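PDB 3B4N: endo-pectate lyase, which probably depolymerises polygalacturonate and methylated pectins by endo-acting, calcium-dependent eliminative cleavage, leaving unsaturated galacturonosyl ends. Local coordinates for residues G248-S253 / L266-A271; S279-N284 / A291-L296; L296-K299 / K305-V308. All coordinates share one frame; numbering follows the deposited sequence.

Interaction 1 (G248-S253 / L266-A271); sequences GKLWRS and LTVTSA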
ATOM      1  N   GLY A 248       5.533  11.065   2.513  1.00 10.93           N
ATOM      2  CA  GLY A 248       6.352  11.389   3.668  1.00 10.39           C
ATOM      3  C   GLY A 248       7.167  10.151   4.005  1.00 11.57           C
ATOM      4  O   GLY A 248       8.390  10.148   3.890  1.00 12.11           O
ATOM      5  N   LYS A 249       6.489   9.094   4.440  1.00 12.09           N
ATOM      6  CA  LYS A 249       7.166   7.839   4.743  1.00 12.30           C
ATOM      7  C   LYS A 249       6.194   6.684   4.601  1.00 10.98           C
ATOM      8  O   LYS A 249       4.980   6.872   4.639  1.00 11.30           O
ATOM      9  CB  LYS A 249       7.786   7.856   6.146  1.00 15.53           C
ATOM     10  CG  LYS A 249       6.836   8.123   7.273  1.00 17.89           C
ATOM     11  CD  LYS A 249       7.541   7.957   8.634  1.00 21.00           C
ATOM     12  CE  LYS A 249       8.671   8.965   8.843  1.00 22.05           C
ATOM     13  NZ  LYS A 249       8.189  10.376   8.948  1.00 24.67           N
ATOM     14  N   LEU A 250       6.729   5.486   4.408  1.00  8.99           N
ATOM     15  CA  LEU A 250       5.887   4.311   4.250  1.00  8.93           C
ATOM     16  C   LEU A 250       5.287   3.840   5.563  1.00  8.48           C
ATOM     17  O   LEU A 250       4.090   3.565   5.635  1.00  8.21           O
ATOM     18  CB  LEU A 250       6.695   3.168   3.631  1.00  9.39           C
ATOM     19  CG  LEU A 250       6.023   1.789   3.563  1.00  9.22           C
ATOM     20  CD1 LEU A 250       4.766   1.838   2.693  1.00 10.31           C
ATOM     21  CD2 LEU A 250       7.026   0.785   3.019  1.00 11.20           C
ATOM     22  N   TRP A 251       6.105   3.772   6.607  1.00  8.10           N
ATOM     23  CA  TRP A 251       5.639   3.256   7.892  1.00  7.56           C
ATOM     24  C   TRP A 251       6.302   3.949   9.054  1.00  9.30           C
ATOM     25  O   TRP A 251       7.504   4.230   9.025  1.00  9.66           O
ATOM     26  CB  TRP A 251       5.948   1.754   7.952  1.00  7.61           C
ATOM     27  CG  TRP A 251       5.709   1.069   9.267  1.00  7.77           C
ATOM     28  CD1 TRP A 251       4.573   0.407   9.660  1.00  8.42           C
ATOM     29  CD2 TRP A 251       6.672   0.860  10.305  1.00  8.16           C
ATOM     30  NE1 TRP A 251       4.782  -0.214  10.873  1.00  8.86           N
ATOM     31  CE2 TRP A 251       6.063   0.047  11.289  1.00  8.56           C
ATOM     32  CE3 TRP A 251       7.997   1.275  10.495  1.00  8.48           C
ATOM     33  CZ2 TRP A 251       6.734  -0.360  12.447  1.00  9.21           C
ATOM     34  CZ3 TRP A 251       8.664   0.869  11.649  1.00  8.73           C
ATOM     35  CH2 TRP A 251       8.030   0.059  12.608  1.00  9.33           C
ATOM     36  N   ARG A 252       5.506   4.230  10.076  1.00  9.61           N
ATOM     37  CA  ARG A 252       6.023   4.852  11.280  1.00 10.57           C
ATOM     38  C   ARG A 252       5.460   4.189  12.525  1.00 11.63           C
ATOM     39  O   ARG A 252       4.242   4.045  12.680  1.00 13.17           O
ATOM     40  CB  ARG A 252       5.672   6.342  11.318  1.00 11.55           C
ATOM     41  CG  ARG A 252       6.250   7.100  12.521  1.00 12.22           C
ATOM     42  CD  ARG A 252       7.782   7.025  12.570  1.00 12.41           C
ATOM     43  NE  ARG A 252       8.366   8.069  13.420  1.00 14.36           N
ATOM     44  CZ  ARG A 252       8.882   7.872  14.632  1.00 13.59           C
ATOM     45  NH1 ARG A 252       9.389   8.898  15.315  1.00 14.85           N
ATOM     46  NH2 ARG A 252       8.906   6.658  15.163  1.00 11.84           N
ATOM     47  N   SER A 253       6.357   3.745  13.393  1.00 11.45           N
ATOM     48  CA  SER A 253       5.951   3.200  14.678  1.00 11.72           C
ATOM     49  C   SER A 253       5.623   4.495  15.422  1.00 12.19           C
ATOM     50  O   SER A 253       6.450   5.398  15.475  1.00 13.33           O
ATOM     51  CB  SER A 253       7.126   2.511  15.356  1.00 12.89           C
ATOM     52  OG  SER A 253       6.806   2.206  16.702  1.00 11.23           O
ATOM     53  N   LEU A 266       7.904  -4.107  11.455  1.00  7.71           N
ATOM     54  CA  LEU A 266       7.567  -3.888  10.059  1.00  7.55           C
ATOM     55  C   LEU A 266       8.294  -4.967   9.262  1.00  8.62           C
ATOM     56  O   LEU A 266       9.484  -5.215   9.476  1.00 11.17           O
ATOM     57  CB  LEU A 266       8.027  -2.512   9.576  1.00  9.14           C
ATOM     58  CG  LEU A 266       7.939  -2.323   8.053  1.00  9.62           C
ATOM     59  CD1 LEU A 266       6.472  -2.275   7.625  1.00 10.89           C
ATOM     60  CD2 LEU A 266       8.667  -1.051   7.640  1.00  9.71           C
ATOM     61  N   THR A 267       7.571  -5.622   8.364  1.00  8.29           N
ATOM     62  CA  THR A 267       8.154  -6.635   7.490  1.00  9.83           C
ATOM     63  C   THR A 267       7.790  -6.251   6.065  1.00  9.30           C
ATOM     64  O   THR A 267       6.629  -6.357   5.678  1.00  9.88           O
ATOM     65  CB  THR A 267       7.580  -8.036   7.753  1.00 12.26           C
ATOM     66  OG1 THR A 267       7.839  -8.412   9.108  1.00 14.77           O
ATOM     67  CG2 THR A 267       8.226  -9.064   6.817  1.00 13.32           C
ATOM     68  N   VAL A 268       8.769  -5.776   5.303  1.00  9.12           N
ATOM     69  CA  VAL A 268       8.549  -5.427   3.906  1.00  8.93           C
ATOM     70  C   VAL A 268       9.273  -6.459   3.048  1.00  8.75           C
ATOM     71  O   VAL A 268      10.479  -6.672   3.210  1.00  9.93           O
ATOM     72  CB  VAL A 268       9.114  -4.028   3.550  1.00  8.97           C
ATOM     73  CG1 VAL A 268       8.946  -3.763   2.048  1.00  9.98           C
ATOM     74  CG2 VAL A 268       8.399  -2.955   4.340  1.00 10.24           C
ATOM     75  N   THR A 269       8.549  -7.095   2.133  1.00  8.99           N
ATOM     76  CA  THR A 269       9.167  -8.076   1.245  1.00  9.34           C
ATOM     77  C   THR A 269       9.073  -7.665  -0.224  1.00  9.46           C
ATOM     78  O   THR A 269       9.818  -8.174  -1.051  1.00 10.01           O
ATOM     79  CB  THR A 269       8.532  -9.468   1.378  1.00 10.61           C
ATOM     80  OG1 THR A 269       7.163  -9.403   0.970  1.00 12.41           O
ATOM     81  CG2 THR A 269       8.620  -9.972   2.817  1.00 12.58           C
ATOM     82  N   SER A 270       8.152  -6.766  -0.552  1.00  8.63           N
ATOM     83  CA  SER A 270       7.996  -6.302  -1.929  1.00  8.37           C
ATOM     84  C   SER A 270       7.163  -5.027  -1.981  1.00  8.81           C
ATOM     85  O   SER A 270       5.964  -5.037  -1.664  1.00  9.13           O
ATOM     86  CB  SER A 270       7.329  -7.384  -2.781  1.00  9.48           C
ATOM     87  OG  SER A 270       7.169  -6.940  -4.121  1.00 13.34           O
ATOM     88  N   ALA A 271       7.796  -3.937  -2.397  1.00  9.14           N
ATOM     89  CA  ALA A 271       7.125  -2.650  -2.506  1.00  9.75           C
ATOM     90  C   ALA A 271       7.897  -1.778  -3.473  1.00 10.05           C
ATOM     91  O   ALA A 271       9.102  -1.965  -3.666  1.00 10.44           O
ATOM     92  CB  ALA A 271       7.033  -1.977  -1.139  1.00 10.65           C
TER
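Segments 248-253 and 266-271 lie on different walls of the right-handed parallel beta helix and face each other across its interior, with the CA atoms of Trp251 and Leu266 7.7 Å apart and no hydrogen bond joining the two backbones. The chain turns a corner at Leu250, where one wall gives way to the next, so Leu250 and Trp251, though neighbours in sequence, can both send their side chains inward.

Leu250 makes the lighter touch: one of its methyls, CD2, meets Val268 CG2 at 4.2 Å, the two side chains running obliquely to one another. Most of the contact belongs to Trp251 and Leu266, which run alongside one another, pointing opposite ways. With CG anti to its own backbone N (chi1 169°), Leu266 lies along the indole, its CD1 near Trp251 CG at 3.8 Å and its CD2 against Trp251 CE3 at 3.7 Å. CD1 thus lies over the pyrrole side, CD2 beside the start of the six-membered ring, and CB over the middle of that ring.

The indole nitrogen is also held: NE1 is hydrogen-bonded to ND1 of His228, and strand 276-284 packs against the ring system through Ala281 and Val283. The indole face receives a CH-pi contact: Leu266 CB stands 3.6 Å from the centroid of the six-membered ring of Trp251, only 8° off the ring normal.

Interaction 2 (S279-N284 / A291-L296); sequences SIAGVN and ATISGL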
ATOM      1  N   SER A 279      11.416   9.333   3.538  1.00 10.57           N
ATOM      2  CA  SER A 279      12.103   8.209   4.170  1.00 11.36           C
ATOM      3  C   SER A 279      11.161   7.021   4.100  1.00 10.56           C
ATOM      4  O   SER A 279       9.980   7.184   3.801  1.00 10.51           O
ATOM      5  CB  SER A 279      12.465   8.513   5.628  1.00 12.68           C
ATOM      6  OG  SER A 279      11.317   8.784   6.402  1.00 14.70           O
ATOM      7  N   ILE A 280      11.665   5.827   4.373  1.00 10.15           N
ATOM      8  CA  ILE A 280      10.818   4.651   4.296  1.00  9.56           C
ATOM      9  C   ILE A 280      10.206   4.232   5.634  1.00  9.64           C
ATOM     10  O   ILE A 280       8.981   4.190   5.767  1.00  9.49           O
ATOM     11  CB  ILE A 280      11.601   3.460   3.676  1.00  9.64           C
ATOM     12  CG1 ILE A 280      12.079   3.829   2.268  1.00 10.05           C
ATOM     13  CG2 ILE A 280      10.719   2.221   3.615  1.00 10.93           C
ATOM     14  CD1 ILE A 280      10.958   4.121   1.285  1.00 11.60           C
ATOM     15  N   ALA A 281      11.050   3.967   6.627  1.00  9.40           N
ATOM     16  CA  ALA A 281      10.582   3.495   7.925  1.00  9.02           C
ATOM     17  C   ALA A 281      11.209   4.216   9.099  1.00 10.21           C
ATOM     18  O   ALA A 281      12.373   4.602   9.050  1.00 11.32           O
ATOM     19  CB  ALA A 281      10.872   2.012   8.046  1.00 10.37           C
ATOM     20  N   GLY A 282      10.421   4.367  10.159  1.00  9.09           N
ATOM     21  CA  GLY A 282      10.889   5.002  11.378  1.00  9.97           C
ATOM     22  C   GLY A 282      10.606   4.096  12.565  1.00  9.64           C
ATOM     23  O   GLY A 282       9.442   3.851  12.905  1.00 10.64           O
ATOM     24  N   VAL A 283      11.667   3.597  13.191  1.00 10.09           N
ATOM     25  CA  VAL A 283      11.550   2.704  14.341  1.00 10.55           C
ATOM     26  C   VAL A 283      11.961   3.400  15.629  1.00 10.78           C
ATOM     27  O   VAL A 283      12.862   4.241  15.628  1.00 12.31           O
ATOM     28  CB  VAL A 283      12.447   1.431  14.182  1.00 10.92           C
ATOM     29  CG1 VAL A 283      11.955   0.583  13.019  1.00 11.08           C
ATOM     30  CG2 VAL A 283      13.904   1.821  13.976  1.00 12.37           C
ATOM     31  N   ASN A 284      11.278   3.069  16.721  1.00 10.46           N
ATOM     32  CA  ASN A 284      11.649   3.621  18.028  1.00 10.10           C
ATOM     33  C   ASN A 284      12.569   2.544  18.590  1.00 10.75           C
ATOM     34  O   ASN A 284      12.104   1.525  19.115  1.00 12.31           O
ATOM     35  CB  ASN A 284      10.424   3.772  18.931  1.00 10.84           C
ATOM     36  CG  ASN A 284       9.426   4.750  18.391  1.00 11.40           C
ATOM     37  OD1 ASN A 284       9.793   5.809  17.876  1.00 11.46           O
ATOM     38  ND2 ASN A 284       8.148   4.414  18.512  1.00 12.42           N
ATOM     39  N   ALA A 291      12.460  -3.114  11.979  1.00  9.12           N
ATOM     40  CA  ALA A 291      11.975  -3.049  10.602  1.00  8.80           C
ATOM     41  C   ALA A 291      12.837  -4.005   9.793  1.00 10.37           C
ATOM     42  O   ALA A 291      14.051  -3.865   9.760  1.00  9.76           O
ATOM     43  CB  ALA A 291      12.110  -1.644  10.050  1.00  8.82           C
ATOM     44  N   THR A 292      12.204  -4.981   9.152  1.00  9.37           N
ATOM     45  CA  THR A 292      12.906  -5.966   8.332  1.00 10.33           C
ATOM     46  C   THR A 292      12.460  -5.671   6.905  1.00 10.45           C
ATOM     47  O   THR A 292      11.303  -5.893   6.559  1.00 12.11           O
ATOM     48  CB  THR A 292      12.518  -7.383   8.780  1.00 12.45           C
ATOM     49  OG1 THR A 292      12.921  -7.559  10.148  1.00 13.56           O
ATOM     50  CG2 THR A 292      13.200  -8.435   7.921  1.00 14.73           C
ATOM     51  N   ILE A 293      13.394  -5.186   6.089  1.00  9.52           N
ATOM     52  CA  ILE A 293      13.102  -4.743   4.725  1.00  9.92           C
ATOM     53  C   ILE A 293      13.956  -5.329   3.603  1.00 11.41           C
ATOM     54  O   ILE A 293      15.183  -5.363   3.700  1.00 12.53           O
ATOM     55  CB  ILE A 293      13.271  -3.200   4.641  1.00 10.94           C
ATOM     56  CG1 ILE A 293      12.348  -2.516   5.643  1.00 11.17           C
ATOM     57  CG2 ILE A 293      13.001  -2.697   3.229  1.00 11.55           C
ATOM     58  CD1 ILE A 293      12.608  -1.029   5.781  1.00 14.27           C
ATOM     59  N   SER A 294      13.291  -5.748   2.527  1.00 10.47           N
ATOM     60  CA  SER A 294      13.940  -6.269   1.327  1.00 11.14           C
ATOM     61  C   SER A 294      12.913  -6.203   0.199  1.00 11.65           C
ATOM     62  O   SER A 294      11.718  -6.013   0.451  1.00 10.88           O
ATOM     63  CB  SER A 294      14.430  -7.711   1.533  1.00 13.22           C
ATOM     64  OG  SER A 294      13.368  -8.614   1.791  1.00 12.69           O
ATOM     65  N   GLY A 295      13.380  -6.340  -1.037  1.00 10.44           N
ATOM     66  CA  GLY A 295      12.478  -6.281  -2.173  1.00 10.10           C
ATOM     67  C   GLY A 295      11.904  -4.896  -2.404  1.00  9.99           C
ATOM     68  O   GLY A 295      10.841  -4.761  -3.012  1.00 10.96           O
ATOM     69  N   LEU A 296      12.609  -3.873  -1.931  1.00 10.54           N
ATOM     70  CA  LEU A 296      12.156  -2.493  -2.072  1.00 11.21           C
ATOM     71  C   LEU A 296      12.791  -1.815  -3.275  1.00 11.52           C
ATOM     72  O   LEU A 296      14.012  -1.769  -3.398  1.00 12.45           O
ATOM     73  CB  LEU A 296      12.487  -1.706  -0.804  1.00 11.42           C
ATOM     74  CG  LEU A 296      12.129  -0.218  -0.780  1.00 10.05           C
ATOM     75  CD1 LEU A 296      10.625  -0.020  -0.888  1.00 10.90           C
ATOM     76  CD2 LEU A 296      12.634   0.374   0.526  1.00 11.72           C
TER
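Val283 and Ala291 meet where strand 281-284 and strand 291-293 come together across the interior, and from there a row of small and branched aliphatic side chains extends along the contact to Ile280 and Leu296. The strand axes approach to 8.9 Å and run at 149°, roughly antiparallel; no hydrogen bond joins the segments, which meet through side chains alone.

At the narrow end, Val283 uses a single branch. Its chi1 of -65° sets CG1 anti to the carbonyl carbon, and this methyl reaches Ala291 CB at 3.7 Å, close also to the backbone N of Ala291. Ala291 CB also lies 4.3 Å from CB of Ala281, the next inward residue on that strand. Beyond them a longer side chain spans the gap: Ile293 extends its CG1 branch (chi2 171°) and places the terminal CD1 4.2 Å from Ala281 CB, with Ile280 CG2 almost as near.

Ile280, at the corner of the chain, is folded differently. Its chi2 of -62° bends CD1 back rather than extending it, and all three of its outer carbons gather round one methyl of Leu296. That methyl, CD2, lies 3.9 Å from Ile280 CG1, with CG2 and CD1 only slightly farther, the two side chains meeting tip to tip.

Trp251 of the preceding coil packs on Ala281 and Val283, and Val308 of the following coil on Ile280 and Ile293. Buried aliphatic side chains converging from different walls and stacking on those of adjacent coils are characteristic of the interior of a right-handed parallel beta helix.

Interaction 3 (L296-K299 / K305-V308); sequences LKIK and KPPV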
ATOM      1  N   LEU A 296      12.609  -3.873  -1.931  1.00 10.54           N
ATOM      2  CA  LEU A 296      12.156  -2.493  -2.072  1.00 11.21           C
ATOM      3  C   LEU A 296      12.791  -1.815  -3.275  1.00 11.52           C
ATOM      4  O   LEU A 296      14.012  -1.769  -3.398  1.00 12.45           O
ATOM      5  CB  LEU A 296      12.487  -1.706  -0.804  1.00 11.42           C
ATOM      6  CG  LEU A 296      12.129  -0.218  -0.780  1.00 10.05           C
ATOM      7  CD1 LEU A 296      10.625  -0.020  -0.888  1.00 10.90           C
ATOM      8  CD2 LEU A 296      12.634   0.374   0.526  1.00 11.72           C
ATOM      9  N   LYS A 297      11.956  -1.296  -4.166  1.00 11.64           N
ATOM     10  CA  LYS A 297      12.428  -0.616  -5.368  1.00 13.01           C
ATOM     11  C   LYS A 297      12.027   0.845  -5.280  1.00 12.68           C
ATOM     12  O   LYS A 297      10.882   1.168  -4.975  1.00 13.40           O
ATOM     13  CB  LYS A 297      11.821  -1.263  -6.616  1.00 14.59           C
ATOM     14  CG  LYS A 297      12.217  -2.723  -6.788  1.00 19.38           C
ATOM     15  CD  LYS A 297      11.580  -3.341  -8.018  1.00 24.07           C
ATOM     16  CE  LYS A 297      11.961  -4.808  -8.139  1.00 26.70           C
ATOM     17  NZ  LYS A 297      11.292  -5.467  -9.294  1.00 30.14           N
ATOM     18  N   ILE A 298      12.974   1.738  -5.531  1.00 12.23           N
ATOM     19  CA  ILE A 298      12.691   3.157  -5.436  1.00 12.70           C
ATOM     20  C   ILE A 298      13.174   3.906  -6.672  1.00 14.83           C
ATOM     21  O   ILE A 298      14.315   3.743  -7.110  1.00 14.40           O
ATOM     22  CB  ILE A 298      13.361   3.755  -4.173  1.00 12.31           C
ATOM     23  CG1 ILE A 298      12.780   3.083  -2.916  1.00 12.71           C
ATOM     24  CG2 ILE A 298      13.133   5.267  -4.133  1.00 13.22           C
ATOM     25  CD1 ILE A 298      13.504   3.438  -1.620  1.00 13.39           C
ATOM     26  N   LYS A 299      12.295   4.724  -7.233  1.00 14.72           N
ATOM     27  CA  LYS A 299      12.635   5.503  -8.419  1.00 16.59           C
ATOM     28  C   LYS A 299      13.905   6.320  -8.178  1.00 17.96           C
ATOM     29  O   LYS A 299      14.007   7.058  -7.195  1.00 16.53           O
ATOM     30  CB  LYS A 299      11.473   6.432  -8.773  1.00 17.44           C
ATOM     31  CG  LYS A 299      11.760   7.413  -9.897  1.00 21.90           C
ATOM     32  CD  LYS A 299      10.558   8.312 -10.129  1.00 24.68           C
ATOM     33  CE  LYS A 299      10.860   9.397 -11.148  1.00 26.97           C
ATOM     34  NZ  LYS A 299       9.719  10.343 -11.281  1.00 28.52           N
ATOM     35  N   LYS A 305      19.191   8.853  -0.379  1.00 20.98           N
ATOM     36  CA  LYS A 305      18.201   9.595  -1.146  1.00 21.54           C
ATOM     37  C   LYS A 305      17.207   8.623  -1.779  1.00 20.10           C
ATOM     38  O   LYS A 305      17.349   8.224  -2.938  1.00 21.03           O
ATOM     39  CB  LYS A 305      18.889  10.428  -2.229  1.00 24.40           C
ATOM     40  CG  LYS A 305      19.797  11.520  -1.676  1.00 28.88           C
ATOM     41  CD  LYS A 305      20.546  12.249  -2.785  1.00 31.81           C
ATOM     42  CE  LYS A 305      21.487  13.300  -2.209  1.00 33.23           C
ATOM     43  NZ  LYS A 305      22.272  13.996  -3.268  1.00 35.40           N
ATOM     44  N   PRO A 306      16.167   8.246  -1.026  1.00 17.31           N
ATOM     45  CA  PRO A 306      15.905   8.689   0.345  1.00 16.02           C
ATOM     46  C   PRO A 306      16.457   7.733   1.389  1.00 13.49           C
ATOM     47  O   PRO A 306      16.825   6.606   1.078  1.00 13.60           O
ATOM     48  CB  PRO A 306      14.388   8.701   0.391  1.00 16.78           C
ATOM     49  CG  PRO A 306      14.071   7.422  -0.346  1.00 16.72           C
ATOM     50  CD  PRO A 306      15.037   7.452  -1.541  1.00 17.17           C
ATOM     51  N   PRO A 307      16.562   8.194   2.646  1.00 12.81           N
ATOM     52  CA  PRO A 307      17.058   7.302   3.693  1.00 13.04           C
ATOM     53  C   PRO A 307      15.974   6.226   3.823  1.00 12.57           C
ATOM     54  O   PRO A 307      14.784   6.517   3.657  1.00 13.54           O
ATOM     55  CB  PRO A 307      17.155   8.215   4.919  1.00 14.56           C
ATOM     56  CG  PRO A 307      16.232   9.343   4.618  1.00 15.97           C
ATOM     57  CD  PRO A 307      16.390   9.569   3.143  1.00 13.62           C
ATOM     58  N   VAL A 308      16.369   4.991   4.093  1.00 11.85           N
ATOM     59  CA  VAL A 308      15.392   3.913   4.191  1.00 11.66           C
ATOM     60  C   VAL A 308      14.917   3.718   5.628  1.00 12.03           C
ATOM     61  O   VAL A 308      13.813   4.140   5.974  1.00 13.94           O
ATOM     62  CB  VAL A 308      15.982   2.621   3.574  1.00 10.78           C
ATOM     63  CG1 VAL A 308      15.005   1.462   3.703  1.00 11.01           C
ATOM     64  CG2 VAL A 308      16.290   2.881   2.098  1.00 13.28           C
TER
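One turn of the parallel beta helix ends here, as the strand closing it, 296-298, faces the loop that carries the chain toward strand 309-313. Leu296 and Ile298 point in from the strand, Pro306 and Val308 answer from the loop, and the two pairs follow the backbone register: Leu296 is matched with Val308, Ile298 with Pro306, their CA atoms 9.5 and 8.6 Å apart. Apolar carbons span that distance, and no hydrogen bond links the segments.

Leu296 and Val308 meet methyl to methyl, Leu296 offering CD2 to Val308 CG1 at 4.1 Å. In Val308 this branch stands anti to the backbone N (chi1 178°), which swings it toward the strand. Ile298 makes its contact through the short branch instead: the methyl CG2 lies 3.9 Å from CD of Pro306, the ring carbon bonded to the proline nitrogen. The long branch of Ile298 leads elsewhere, its CD1 coming to 3.9 Å from CD1 of Ile280.

The peptide bond joining Lys305 to Pro306 is cis, and it lies at the contact itself. Farther along, the backbone N of Val308 is hydrogen-bonded to OE2 of Glu327. Ile280 touches Leu296, Ile298 and Val308 alike, while Val341 packs on the same three residues from strand 341-343. The contact therefore seats the connecting loop on the strand it has just left, with Val308 turned into the interior and Pro306 set against Ile298, as befits a turn between successive strands of a parallel beta helix.

How the interactions relate
The three contacts follow one another along the chain and wind down the same parallel beta helix. Interactions 1 and 2 have centres about 5 Å apart and are equivalent cross-interior pairings one coil apart: strands 246-253 and 276-284 are neighbours in one parallel array, strands 264-268 and 290-298 in another. Probable backbone hydrogen bonds tie the coils together, including Leu266 O to Thr292 N at 2.7 Å. Interaction 3, centred about 10 Å from interaction 2, shares Leu296 with it and brings in the next coil, with Val308 O 2.8 Å from Ala281 N. Interaction 1 lies nearest the metal-binding coils; the other two continue the hydrophobic interior away from them.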